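Local coordinates for appr-1-p processing domain protein (Thermus aquaticus Y51MC23, PDB 5M3E) that belongs to the macro domain family, with a mixed beta sheet flanked by helices, and holds adenosine-5-diphosphoribose at the C-terminal ends of its central strands, at residues A26-V31 and R119-P124; V34-K39 and K91-P96; G68-Y73 and Y83-P88. All coordinates share one frame; numbering follows the deposited sequence.

Interaction 1: residues A26-V31 and R119-P124; sequences ALVNTV and RSIALP. With APR (adenosine-5-diphosphoribose), chain B.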
loop_
_atom_site.group_PDB
_atom_site.type_symbol
_atom_site.label_atom_id
_atom_site.label_comp_id
_atom_site.label_asym_id
_atom_site.label_seq_id
_atom_site.Cartn_x
_atom_site.Cartn_y
_atom_site.Cartn_z
ATOM N N ALA A 26 -3.091 -9.849 -0.475
ATOM C CA ALA A 26 -2.229 -8.730 -0.002
ATOM C C ALA A 26 -2.940 -7.389 0.038
ATOM O O ALA A 26 -3.631 -7.024 -0.899
ATOM C CB ALA A 26 -0.978 -8.601 -0.859
ATOM N N LEU A 27 -2.759 -6.652 1.128
ATOM C CA LEU A 27 -3.376 -5.328 1.290
ATOM C C LEU A 27 -2.310 -4.241 1.317
ATOM O O LEU A 27 -1.305 -4.387 1.975
ATOM C CB LEU A 27 -4.210 -5.265 2.586
ATOM C CG LEU A 27 -5.570 -5.967 2.628
ATOM C CD1 LEU A 27 -6.235 -5.711 3.982
ATOM C CD2 LEU A 27 -6.478 -5.499 1.502
ATOM N N VAL A 28 -2.556 -3.142 0.612
ATOM C CA VAL A 28 -1.630 -2.018 0.627
ATOM C C VAL A 28 -2.080 -1.000 1.628
ATOM O O VAL A 28 -3.199 -0.494 1.563
ATOM C CB VAL A 28 -1.470 -1.346 -0.748
ATOM C CG1 VAL A 28 -0.571 -0.107 -0.656
ATOM C CG2 VAL A 28 -0.895 -2.336 -1.756
ATOM N N ASN A 29 -1.172 -0.708 2.546
ATOM C CA ASN A 29 -1.322 0.363 3.526
ATOM C C ASN A 29 -0.485 1.587 3.123
ATOM O O ASN A 29 0.606 1.449 2.606
ATOM C CB ASN A 29 -0.925 -0.150 4.927
ATOM C CG ASN A 29 -1.199 0.880 6.031
ATOM O OD1 ASN A 29 -1.944 1.823 5.841
ATOM N ND2 ASN A 29 -0.558 0.714 7.169
ATOM N N THR A 30 -1.010 2.784 3.379
ATOM C CA THR A 30 -0.295 4.049 3.139
ATOM C C THR A 30 0.350 4.510 4.444
ATOM O O THR A 30 -0.357 4.868 5.404
ATOM C CB THR A 30 -1.260 5.160 2.693
ATOM O OG1 THR A 30 -2.212 5.439 3.737
ATOM C CG2 THR A 30 -2.009 4.741 1.489
ATOM N N VAL A 31 1.680 4.553 4.466
ATOM C CA VAL A 31 2.394 4.936 5.668
ATOM C C VAL A 31 3.359 6.085 5.453
ATOM O O VAL A 31 3.722 6.408 4.327
ATOM C CB VAL A 31 3.154 3.730 6.306
ATOM C CG1 VAL A 31 2.183 2.625 6.655
ATOM C CG2 VAL A 31 4.276 3.194 5.416
ATOM N N ARG A 119 -1.107 -13.199 -5.758
ATOM C CA ARG A 119 -2.063 -13.452 -6.834
ATOM C C ARG A 119 -3.191 -12.420 -6.913
ATOM O O ARG A 119 -3.786 -12.211 -7.971
ATOM C CB ARG A 119 -2.615 -14.887 -6.715
ATOM C CG ARG A 119 -1.552 -15.995 -6.788
ATOM C CD ARG A 119 -0.635 -15.924 -8.021
ATOM N NE ARG A 119 -1.379 -15.747 -9.273
ATOM C CZ ARG A 119 -1.835 -16.723 -10.070
ATOM N NH1 ARG A 119 -1.632 -18.016 -9.800
ATOM N NH2 ARG A 119 -2.515 -16.407 -11.163
ATOM N N SER A 120 -3.473 -11.782 -5.787
ATOM C CA SER A 120 -4.480 -10.736 -5.696
ATOM C C SER A 120 -4.055 -9.694 -4.639
ATOM O O SER A 120 -3.447 -10.027 -3.615
ATOM C CB SER A 120 -5.865 -11.333 -5.375
ATOM O OG SER A 120 -5.868 -12.075 -4.159
ATOM N N ILE A 121 -4.376 -8.434 -4.912
ATOM C CA ILE A 121 -3.925 -7.330 -4.080
ATOM C C ILE A 121 -4.932 -6.183 -4.202
ATOM O O ILE A 121 -5.576 -6.034 -5.211
ATOM C CB ILE A 121 -2.449 -6.934 -4.434
ATOM C CG1 ILE A 121 -1.997 -5.679 -3.679
ATOM C CG2 ILE A 121 -2.267 -6.699 -5.919
ATOM C CD1 ILE A 121 -0.489 -5.581 -3.517
ATOM N N ALA A 122 -5.086 -5.411 -3.141
ATOM C CA ALA A 122 -5.958 -4.259 -3.147
ATOM C C ALA A 122 -5.218 -3.042 -2.613
ATOM O O ALA A 122 -4.427 -3.161 -1.662
ATOM C CB ALA A 122 -7.196 -4.537 -2.317
ATOM N N LEU A 123 -5.465 -1.892 -3.240
ATOM C CA LEU A 123 -4.860 -0.608 -2.849
ATOM C C LEU A 123 -5.918 0.490 -2.666
ATOM O O LEU A 123 -6.986 0.415 -3.262
ATOM C CB LEU A 123 -3.937 -0.023 -3.917
ATOM C CG LEU A 123 -2.980 -0.751 -4.842
ATOM C CD1 LEU A 123 -3.719 -1.744 -5.743
ATOM C CD2 LEU A 123 -2.233 0.310 -5.646
ATOM N N PRO A 124 -5.573 1.531 -1.878
ATOM C CA PRO A 124 -6.304 2.775 -1.817
ATOM C C PRO A 124 -5.692 3.814 -2.787
ATOM O O PRO A 124 -4.731 3.464 -3.497
ATOM C CB PRO A 124 -6.097 3.204 -0.376
ATOM C CG PRO A 124 -4.690 2.771 -0.094
ATOM C CD PRO A 124 -4.458 1.530 -0.909
HETATM N N1 APR B . -11.037 1.925 2.016
HETATM C C2 APR B . -10.733 2.538 0.849
HETATM N N3 APR B . -10.314 3.818 0.779
HETATM C C4 APR B . -10.182 4.563 1.903
HETATM C C5 APR B . -10.490 3.973 3.223
HETATM C C6 APR B . -10.939 2.561 3.206
HETATM N N6 APR B . -11.253 1.911 4.345
HETATM N N7 APR B . -10.266 4.932 4.151
HETATM C C8 APR B . -9.842 6.040 3.480
HETATM N N9 APR B . -9.807 5.809 2.137
HETATM C "C1'" APR B . -9.386 6.711 1.044
HETATM C "C2'" APR B . -9.713 8.178 1.251
HETATM O "O2'" APR B . -10.250 8.689 0.032
HETATM C "C3'" APR B . -8.392 8.847 1.515
HETATM O "O3'" APR B . -8.365 10.201 1.019
HETATM O "O4'" APR B . -7.960 6.602 0.952
HETATM C "C4'" APR B . -7.413 7.907 0.800
HETATM C "C5'" APR B . -5.972 7.919 1.298
HETATM O "O5'" APR B . -5.914 7.860 2.731
HETATM P PA APR B . -4.723 8.612 3.510
HETATM O O1A APR B . -4.596 7.903 4.828
HETATM O O2A APR B . -4.962 10.095 3.457
HETATM O O3A APR B . -3.406 8.208 2.633
HETATM P PB APR B . -2.274 9.215 2.057
HETATM O O1B APR B . -2.930 10.370 1.348
HETATM O O2B APR B . -1.222 8.399 1.303
HETATM O O5D APR B . -1.531 9.819 3.351
HETATM C C5D APR B . -0.491 9.158 4.085
HETATM O O4D APR B . -1.805 9.487 6.099
HETATM O O1D APR B . -2.628 7.323 6.280
HETATM C C1D APR B . -1.815 8.317 6.913
HETATM O O2D APR B . -0.056 7.497 8.386
HETATM C C2D APR B . -0.377 7.820 7.029
HETATM O O3D APR B . 1.055 9.767 7.417
HETATM C C3D APR B . 0.482 8.912 6.420
HETATM C C4D APR B . -0.499 9.668 5.531
#
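Ile121 lies beside Ala26 in a parallel strand pair, and its side chain runs along Ala26 to Val28. Its CB lies near the carbonyl oxygen of Ala26. CG1, set anti to the backbone N (chi1 174°), comes within 3.5 Å of that same Ala26 O, and the chain then runs on until its tip, CD1, meets Val28 CG2 at 3.7 Å. Ala26 CB touches CD1 more loosely, at 4.1 Å. The Ile121 and Val28 side chains cross at a slant, and Phe85 of the next strand adds to this apolar layer.

The backbones are joined by three hydrogen bonds that alternate as expected for parallel strands. Ala26 N donates to Ser120 O, Ala122 N to Ala26 O, and Val28 N to Ala122 O; the last is the shortest at 2.9 Å, with an N-H...O angle of 154°. On the other face of the sheet Leu27 CD2 lies 4.0 Å from Ala122 CB; Phe45 of helix 40-48 packs on Leu27, and Trp155 of the adjoining strand 153-157 on Ala122.

Beyond Val28 the pairing gives way to Pro124, which has no N-H to offer: its CD rests 3.4 Å from Val28 O, and its CG lies against Thr30 CG2, the two side chains sliding past each other in opposite directions. The Thr30 hydroxyl is turned to the ligand, with OG1 3.2 Å from both APR O3A, the oxygen linking the two phosphorus atoms, and APR O1D of the terminal ribose.

The two strands are central in the macro domain sheet. The backbone bonds fix their register, hydrocarbon contacts lie on both faces, and polar chemistry appears at the C-terminal end of strand 26-31, where a threonine oxygen meets the diphosphate and the terminal ribose.

Interaction 2: residues V34-K39 and K91-P96; sequences VGVMGK and KHWRHP. With APR (adenosine-5-diphosphoribose), chain B.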
loop_
_atom_site.group_PDB
_atom_site.type_symbol
_atom_site.label_atom_id
_atom_site.label_comp_id
_atom_site.label_asym_id
_atom_site.label_seq_id
_atom_site.Cartn_x
_atom_site.Cartn_y
_atom_site.Cartn_z
ATOM N N VAL A 34 8.075 7.947 9.773
ATOM C CA VAL A 34 8.376 8.339 11.164
ATOM C C VAL A 34 7.739 7.472 12.283
ATOM O O VAL A 34 7.943 7.751 13.466
ATOM C CB VAL A 34 8.193 9.876 11.369
ATOM C CG1 VAL A 34 9.242 10.655 10.532
ATOM C CG2 VAL A 34 6.803 10.354 11.002
ATOM N N GLY A 35 7.040 6.385 11.934
ATOM C CA GLY A 35 6.596 5.399 12.938
ATOM C C GLY A 35 5.278 5.646 13.671
ATOM O O GLY A 35 5.030 5.059 14.726
ATOM N N VAL A 36 4.428 6.484 13.109
ATOM C CA VAL A 36 3.076 6.662 13.603
ATOM C C VAL A 36 2.097 6.410 12.449
ATOM O O VAL A 36 2.375 6.710 11.269
ATOM C CB VAL A 36 2.836 8.060 14.240
ATOM C CG1 VAL A 36 3.806 8.319 15.389
ATOM C CG2 VAL A 36 2.936 9.194 13.234
ATOM N N MET A 37 0.972 5.809 12.815
ATOM C CA MET A 37 -0.147 5.591 11.950
ATOM C C MET A 37 -1.292 6.328 12.665
ATOM O O MET A 37 -2.133 5.707 13.297
ATOM C CB MET A 37 -0.463 4.083 11.867
ATOM C CG MET A 37 0.570 3.208 11.200
ATOM S SD MET A 37 -0.129 1.669 10.553
ATOM C CE MET A 37 1.377 0.758 10.325
ATOM N N GLY A 38 -1.312 7.649 12.559
ATOM C CA GLY A 38 -2.237 8.502 13.335
ATOM C C GLY A 38 -3.544 8.934 12.696
ATOM O O GLY A 38 -4.398 9.583 13.357
ATOM N N LYS A 39 -3.710 8.643 11.412
ATOM C CA LYS A 39 -4.961 8.980 10.737
ATOM C C LYS A 39 -5.143 8.325 9.368
ATOM O O LYS A 39 -4.253 7.637 8.890
ATOM C CB LYS A 39 -5.122 10.512 10.638
ATOM C CG LYS A 39 -3.833 11.281 10.450
ATOM C CD LYS A 39 -4.140 12.609 9.805
ATOM C CE LYS A 39 -3.074 13.620 10.102
ATOM N NZ LYS A 39 -3.750 14.896 10.449
ATOM N N LYS A 91 7.292 10.970 3.845
ATOM C CA LYS A 91 8.382 10.900 4.822
ATOM C C LYS A 91 7.854 11.342 6.210
ATOM O O LYS A 91 7.275 10.543 6.906
ATOM C CB LYS A 91 9.578 11.697 4.346
ATOM C CG LYS A 91 10.181 11.141 3.071
ATOM C CD LYS A 91 11.520 11.808 2.851
ATOM C CE LYS A 91 12.075 11.557 1.469
ATOM N NZ LYS A 91 13.345 12.323 1.341
ATOM N N HIS A 92 8.009 12.603 6.601
ATOM C CA HIS A 92 7.346 13.117 7.802
ATOM C C HIS A 92 5.843 13.334 7.506
ATOM O O HIS A 92 5.468 13.785 6.415
ATOM C CB HIS A 92 8.003 14.424 8.236
ATOM C CG HIS A 92 7.910 14.692 9.704
ATOM N ND1 HIS A 92 6.816 15.294 10.285
ATOM C CD2 HIS A 92 8.780 14.443 10.713
ATOM C CE1 HIS A 92 7.009 15.399 11.589
ATOM N NE2 HIS A 92 8.197 14.893 11.874
ATOM N N TRP A 93 4.997 13.005 8.477
ATOM C CA TRP A 93 3.540 13.230 8.405
ATOM C C TRP A 93 3.109 14.706 8.210
ATOM O O TRP A 93 2.001 14.981 7.765
ATOM C CB TRP A 93 2.851 12.643 9.654
ATOM C CG TRP A 93 3.376 13.198 10.967
ATOM C CD1 TRP A 93 4.263 12.593 11.800
ATOM C CD2 TRP A 93 3.058 14.464 11.570
ATOM N NE1 TRP A 93 4.525 13.395 12.882
ATOM C CE2 TRP A 93 3.797 14.551 12.765
ATOM C CE3 TRP A 93 2.218 15.535 11.217
ATOM C CZ2 TRP A 93 3.725 15.672 13.610
ATOM C CZ3 TRP A 93 2.162 16.650 12.038
ATOM C CH2 TRP A 93 2.901 16.710 13.223
ATOM N N ARG A 94 3.996 15.635 8.557
ATOM C CA ARG A 94 3.761 17.080 8.490
ATOM C C ARG A 94 3.792 17.582 7.046
ATOM O O ARG A 94 3.204 18.618 6.715
ATOM C CB ARG A 94 4.861 17.804 9.283
ATOM C CG ARG A 94 4.659 19.289 9.548
ATOM C CD ARG A 94 5.944 19.936 10.077
ATOM N NE ARG A 94 6.578 19.163 11.156
ATOM C CZ ARG A 94 6.173 19.148 12.425
ATOM N NH1 ARG A 94 5.115 19.852 12.820
ATOM N NH2 ARG A 94 6.831 18.409 13.318
ATOM N N HIS A 95 4.518 16.865 6.198
ATOM C CA HIS A 95 4.653 17.262 4.811
ATOM C C HIS A 95 3.740 16.466 3.878
ATOM O O HIS A 95 3.380 15.318 4.166
ATOM C CB HIS A 95 6.113 17.140 4.400
ATOM C CG HIS A 95 7.025 17.964 5.251
ATOM N ND1 HIS A 95 8.152 17.454 5.854
ATOM C CD2 HIS A 95 6.943 19.256 5.636
ATOM C CE1 HIS A 95 8.741 18.404 6.552
ATOM N NE2 HIS A 95 8.027 19.508 6.434
ATOM N N PRO A 96 3.362 17.075 2.749
ATOM C CA PRO A 96 2.603 16.287 1.810
ATOM C C PRO A 96 3.384 15.124 1.168
ATOM O O PRO A 96 4.580 14.923 1.399
ATOM C CB PRO A 96 2.147 17.320 0.764
ATOM C CG PRO A 96 3.101 18.443 0.896
ATOM C CD PRO A 96 3.425 18.491 2.354
HETATM N N1 APR B . -11.037 1.925 2.016
HETATM C C2 APR B . -10.733 2.538 0.849
HETATM N N3 APR B . -10.314 3.818 0.779
HETATM C C4 APR B . -10.182 4.563 1.903
HETATM C C5 APR B . -10.490 3.973 3.223
HETATM C C6 APR B . -10.939 2.561 3.206
HETATM N N6 APR B . -11.253 1.911 4.345
HETATM N N7 APR B . -10.266 4.932 4.151
HETATM C C8 APR B . -9.842 6.040 3.480
HETATM N N9 APR B . -9.807 5.809 2.137
HETATM C "C1'" APR B . -9.386 6.711 1.044
HETATM C "C2'" APR B . -9.713 8.178 1.251
HETATM O "O2'" APR B . -10.250 8.689 0.032
HETATM C "C3'" APR B . -8.392 8.847 1.515
HETATM O "O3'" APR B . -8.365 10.201 1.019
HETATM O "O4'" APR B . -7.960 6.602 0.952
HETATM C "C4'" APR B . -7.413 7.907 0.800
HETATM C "C5'" APR B . -5.972 7.919 1.298
HETATM O "O5'" APR B . -5.914 7.860 2.731
HETATM P PA APR B . -4.723 8.612 3.510
HETATM O O1A APR B . -4.596 7.903 4.828
HETATM O O2A APR B . -4.962 10.095 3.457
HETATM O O3A APR B . -3.406 8.208 2.633
HETATM P PB APR B . -2.274 9.215 2.057
HETATM O O1B APR B . -2.930 10.370 1.348
HETATM O O2B APR B . -1.222 8.399 1.303
HETATM O O5D APR B . -1.531 9.819 3.351
HETATM C C5D APR B . -0.491 9.158 4.085
HETATM O O4D APR B . -1.805 9.487 6.099
HETATM O O1D APR B . -2.628 7.323 6.280
HETATM C C1D APR B . -1.815 8.317 6.913
HETATM O O2D APR B . -0.056 7.497 8.386
HETATM C C2D APR B . -0.377 7.820 7.029
HETATM O O3D APR B . 1.055 9.767 7.417
HETATM C C3D APR B . 0.482 8.912 6.420
HETATM C C4D APR B . -0.499 9.668 5.531
#
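Val34 sets its CG2 methyl against the indole of Trp93, 3.5 Å from CD1, and comes in at the ring edge close to its plane; the two side chains cross at about a right angle. The second methyl of Val34 takes another partner, with CG1 3.8 Å from CD2 of His92, again nearly perpendicular. One branched residue thus bridges two successive aromatic side chains. Val36 adds a looser touch, its CG2 3.9 Å from the same Trp93 CD1.

Trp93 is itself held from within its own segment. Its CG lies between the backbone N and the carbonyl carbon (chi1 57°), and one face of the indole is met by His92 CE1, 3.4 Å above its plane near the rim, and by Arg94 CB. A weak bond from Arg94 N to His92 ND1, in the plane of the imidazole, may bias the turn of that ring.

Both segments are loops of the macro domain that follow neighbouring strands: 34-39 runs from strand 26-31 into helix 40-48, whereas the loop holding 91-96 lies between strand 83-88 and helix 99-115. A type I turn from His92 to His95, closed by a bond from His95 N to His92 O of 3.2 Å, presents the aromatic pair.

Asn32 shapes the 34-39 loop, its OD1 accepting from Val34 N and its ND2 donating to Val36 O, while Trp93 packs on it. Both loops border the ligand: Lys39 O is 3.1 Å from APR O1D, a weak contact, and Trp93 CB is 4.1 Å from APR O3D, at the terminal ribose.

Interaction 3: residues G68-Y73 and Y83-P88; sequences GRIFVY and YIFNFP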
loop_
_atom_site.group_PDB
_atom_site.type_symbol
_atom_site.label_atom_id
_atom_site.label_comp_id
_atom_site.label_asym_id
_atom_site.label_seq_id
_atom_site.Cartn_x
_atom_site.Cartn_y
_atom_site.Cartn_z
ATOM N N GLY A 68 10.281 4.437 -1.647
ATOM C CA GLY A 68 10.700 3.498 -2.687
ATOM C C GLY A 68 10.894 2.060 -2.236
ATOM O O GLY A 68 11.303 1.215 -3.044
ATOM N N ARG A 69 10.605 1.778 -0.964
ATOM C CA ARG A 69 10.607 0.426 -0.420
ATOM C C ARG A 69 9.261 0.118 0.259
ATOM O O ARG A 69 8.877 0.812 1.200
ATOM C CB ARG A 69 11.745 0.258 0.610
ATOM C CG ARG A 69 13.134 0.174 -0.018
ATOM C CD ARG A 69 13.944 -1.009 0.517
ATOM N NE ARG A 69 14.353 -0.778 1.906
ATOM C CZ ARG A 69 15.528 -0.273 2.301
ATOM N NH1 ARG A 69 16.485 0.057 1.421
ATOM N NH2 ARG A 69 15.753 -0.105 3.610
ATOM N N ILE A 70 8.575 -0.936 -0.191
ATOM C CA ILE A 70 7.443 -1.519 0.561
ATOM C C ILE A 70 7.977 -2.265 1.790
ATOM O O ILE A 70 8.882 -3.089 1.656
ATOM C CB ILE A 70 6.590 -2.503 -0.295
ATOM C CG1 ILE A 70 6.128 -1.871 -1.613
ATOM C CG2 ILE A 70 5.355 -2.981 0.466
ATOM C CD1 ILE A 70 5.494 -0.506 -1.478
ATOM N N PHE A 71 7.427 -1.975 2.974
ATOM C CA PHE A 71 7.707 -2.783 4.158
ATOM C C PHE A 71 6.616 -3.833 4.276
ATOM O O PHE A 71 5.465 -3.479 4.511
ATOM C CB PHE A 71 7.780 -1.956 5.453
ATOM C CG PHE A 71 7.777 -2.808 6.701
ATOM C CD1 PHE A 71 8.913 -3.545 7.063
ATOM C CD2 PHE A 71 6.618 -2.932 7.482
ATOM C CE1 PHE A 71 8.909 -4.362 8.208
ATOM C CE2 PHE A 71 6.600 -3.744 8.616
ATOM C CZ PHE A 71 7.753 -4.458 8.988
ATOM N N VAL A 72 6.983 -5.118 4.134
ATOM C CA VAL A 72 5.995 -6.223 4.111
ATOM C C VAL A 72 5.879 -6.868 5.466
ATOM O O VAL A 72 6.890 -7.166 6.101
ATOM C CB VAL A 72 6.314 -7.319 3.044
ATOM C CG1 VAL A 72 5.355 -8.516 3.172
ATOM C CG2 VAL A 72 6.257 -6.727 1.633
ATOM N N TYR A 73 4.642 -7.060 5.912
ATOM C CA TYR A 73 4.378 -7.935 7.042
ATOM C C TYR A 73 3.657 -9.172 6.547
ATOM O O TYR A 73 2.615 -9.078 5.898
ATOM C CB TYR A 73 3.576 -7.243 8.131
ATOM C CG TYR A 73 3.403 -8.092 9.385
ATOM C CD1 TYR A 73 4.512 -8.458 10.176
ATOM C CD2 TYR A 73 2.124 -8.522 9.791
ATOM C CE1 TYR A 73 4.352 -9.241 11.312
ATOM C CE2 TYR A 73 1.954 -9.292 10.934
ATOM C CZ TYR A 73 3.066 -9.664 11.688
ATOM O OH TYR A 73 2.877 -10.448 12.815
ATOM N N TYR A 83 -0.557 -10.849 3.410
ATOM C CA TYR A 83 0.420 -9.769 3.410
ATOM C C TYR A 83 -0.218 -8.396 3.620
ATOM O O TYR A 83 -1.252 -8.086 3.019
ATOM C CB TYR A 83 1.263 -9.799 2.121
ATOM C CG TYR A 83 2.089 -11.070 2.005
ATOM C CD1 TYR A 83 3.151 -11.312 2.880
ATOM C CD2 TYR A 83 1.795 -12.045 1.043
ATOM C CE1 TYR A 83 3.903 -12.482 2.807
ATOM C CE2 TYR A 83 2.549 -13.220 0.955
ATOM C CZ TYR A 83 3.601 -13.433 1.843
ATOM O OH TYR A 83 4.343 -14.585 1.788
ATOM N N ILE A 84 0.396 -7.603 4.498
ATOM C CA ILE A 84 0.253 -6.159 4.485
ATOM C C ILE A 84 1.499 -5.568 3.831
ATOM O O ILE A 84 2.610 -5.758 4.306
ATOM C CB ILE A 84 0.077 -5.533 5.890
ATOM C CG1 ILE A 84 -1.036 -6.234 6.689
ATOM C CG2 ILE A 84 -0.168 -4.021 5.780
ATOM C CD1 ILE A 84 -2.384 -6.317 6.003
ATOM N N PHE A 85 1.286 -4.845 2.737
ATOM C CA PHE A 85 2.312 -4.076 2.067
ATOM C C PHE A 85 2.192 -2.615 2.540
ATOM O O PHE A 85 1.332 -1.851 2.069
ATOM C CB PHE A 85 2.111 -4.200 0.564
ATOM C CG PHE A 85 2.526 -5.547 -0.015
ATOM C CD1 PHE A 85 2.902 -6.653 0.792
ATOM C CD2 PHE A 85 2.525 -5.722 -1.388
ATOM C CE1 PHE A 85 3.289 -7.854 0.211
ATOM C CE2 PHE A 85 2.905 -6.933 -1.973
ATOM C CZ PHE A 85 3.282 -7.996 -1.176
ATOM N N ASN A 86 3.056 -2.238 3.479
ATOM C CA ASN A 86 3.115 -0.907 3.944
ATOM C C ASN A 86 3.906 -0.030 2.971
ATOM O O ASN A 86 5.126 -0.079 2.923
ATOM C CB ASN A 86 3.674 -0.872 5.375
ATOM C CG ASN A 86 2.803 -1.657 6.351
ATOM O OD1 ASN A 86 1.749 -1.188 6.781
ATOM N ND2 ASN A 86 3.235 -2.870 6.689
ATOM N N PHE A 87 3.168 0.783 2.216
ATOM C CA PHE A 87 3.658 1.629 1.124
ATOM C C PHE A 87 3.941 3.054 1.654
ATOM O O PHE A 87 3.031 3.761 2.083
ATOM C CB PHE A 87 2.565 1.666 0.047
ATOM C CG PHE A 87 2.991 2.232 -1.286
ATOM C CD1 PHE A 87 3.465 3.558 -1.420
ATOM C CD2 PHE A 87 2.870 1.446 -2.461
ATOM C CE1 PHE A 87 3.808 4.063 -2.673
ATOM C CE2 PHE A 87 3.203 1.961 -3.701
ATOM C CZ PHE A 87 3.668 3.273 -3.810
ATOM N N PRO A 88 5.207 3.481 1.620
ATOM C CA PRO A 88 5.497 4.852 2.012
ATOM C C PRO A 88 5.053 5.874 0.986
ATOM O O PRO A 88 5.644 5.978 -0.109
ATOM C CB PRO A 88 7.033 4.850 2.166
ATOM C CG PRO A 88 7.319 3.437 2.549
ATOM C CD PRO A 88 6.443 2.685 1.594
#
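Arg69 meets the partner segment through its backbone, its O lying 3.1 Å from Pro88 CD. Ile70 follows and reaches two aromatic residues with different branches: CG2 presses on Phe85 CB at 3.5 Å, while CD1 approaches Phe87 CD2 at 3.4 Å. The backbone N of Ile70 is hydrogen-bonded to Asp108.

At Phe71 regular antiparallel pairing begins. Its N donates to Asn86 O, and its own O is gripped twice, by Asn86 N at 2.9 Å and Asn86 ND2 at 3.2 Å, from opposite faces of the carbonyl plane. The Phe71 ring and the Asn86 amide run alongside each other, their planes 27° apart. That amide is further fixed by Asn52, which accepts from ND2, and Asn29, which donates to OD1.

Val72, in a non-hydrogen-bonded pair with Phe85, turns to the other face, where CG2 lies 3.5 Å from Phe85 CD1 and CG1 3.6 Å from Tyr83 CD1. Tyr73 then closes a two-bond pair with Ile84; its N reaches Ile84 O nearly straight, at 169°.

These pairs form a beta hairpin, whose first strand, 71-74, is an outermost strand of the mixed macro domain sheet.

From the N terminus, strand 26-31 opens the widest loop, which interaction 1 closes only at 119-124. The chain next passes through 34-39, and interaction 2 closes that loop at 91-96. Inside it lies interaction 3, the short hairpin of 68-73 with 83-88. The three are therefore nested, and none crosses another. Interactions 1 and 3 share one sheet: strand 26-31 is flanked by 120-123 and 83-88, with Leu27 O 2.7 Å from Phe85 N. Interaction 2 sits beyond the C-terminal ends of strands 26-31 and 83-88, and Met37 packs back on Asn29. Segments of interactions 1 and 2 both touch adenosine-5-diphosphoribose.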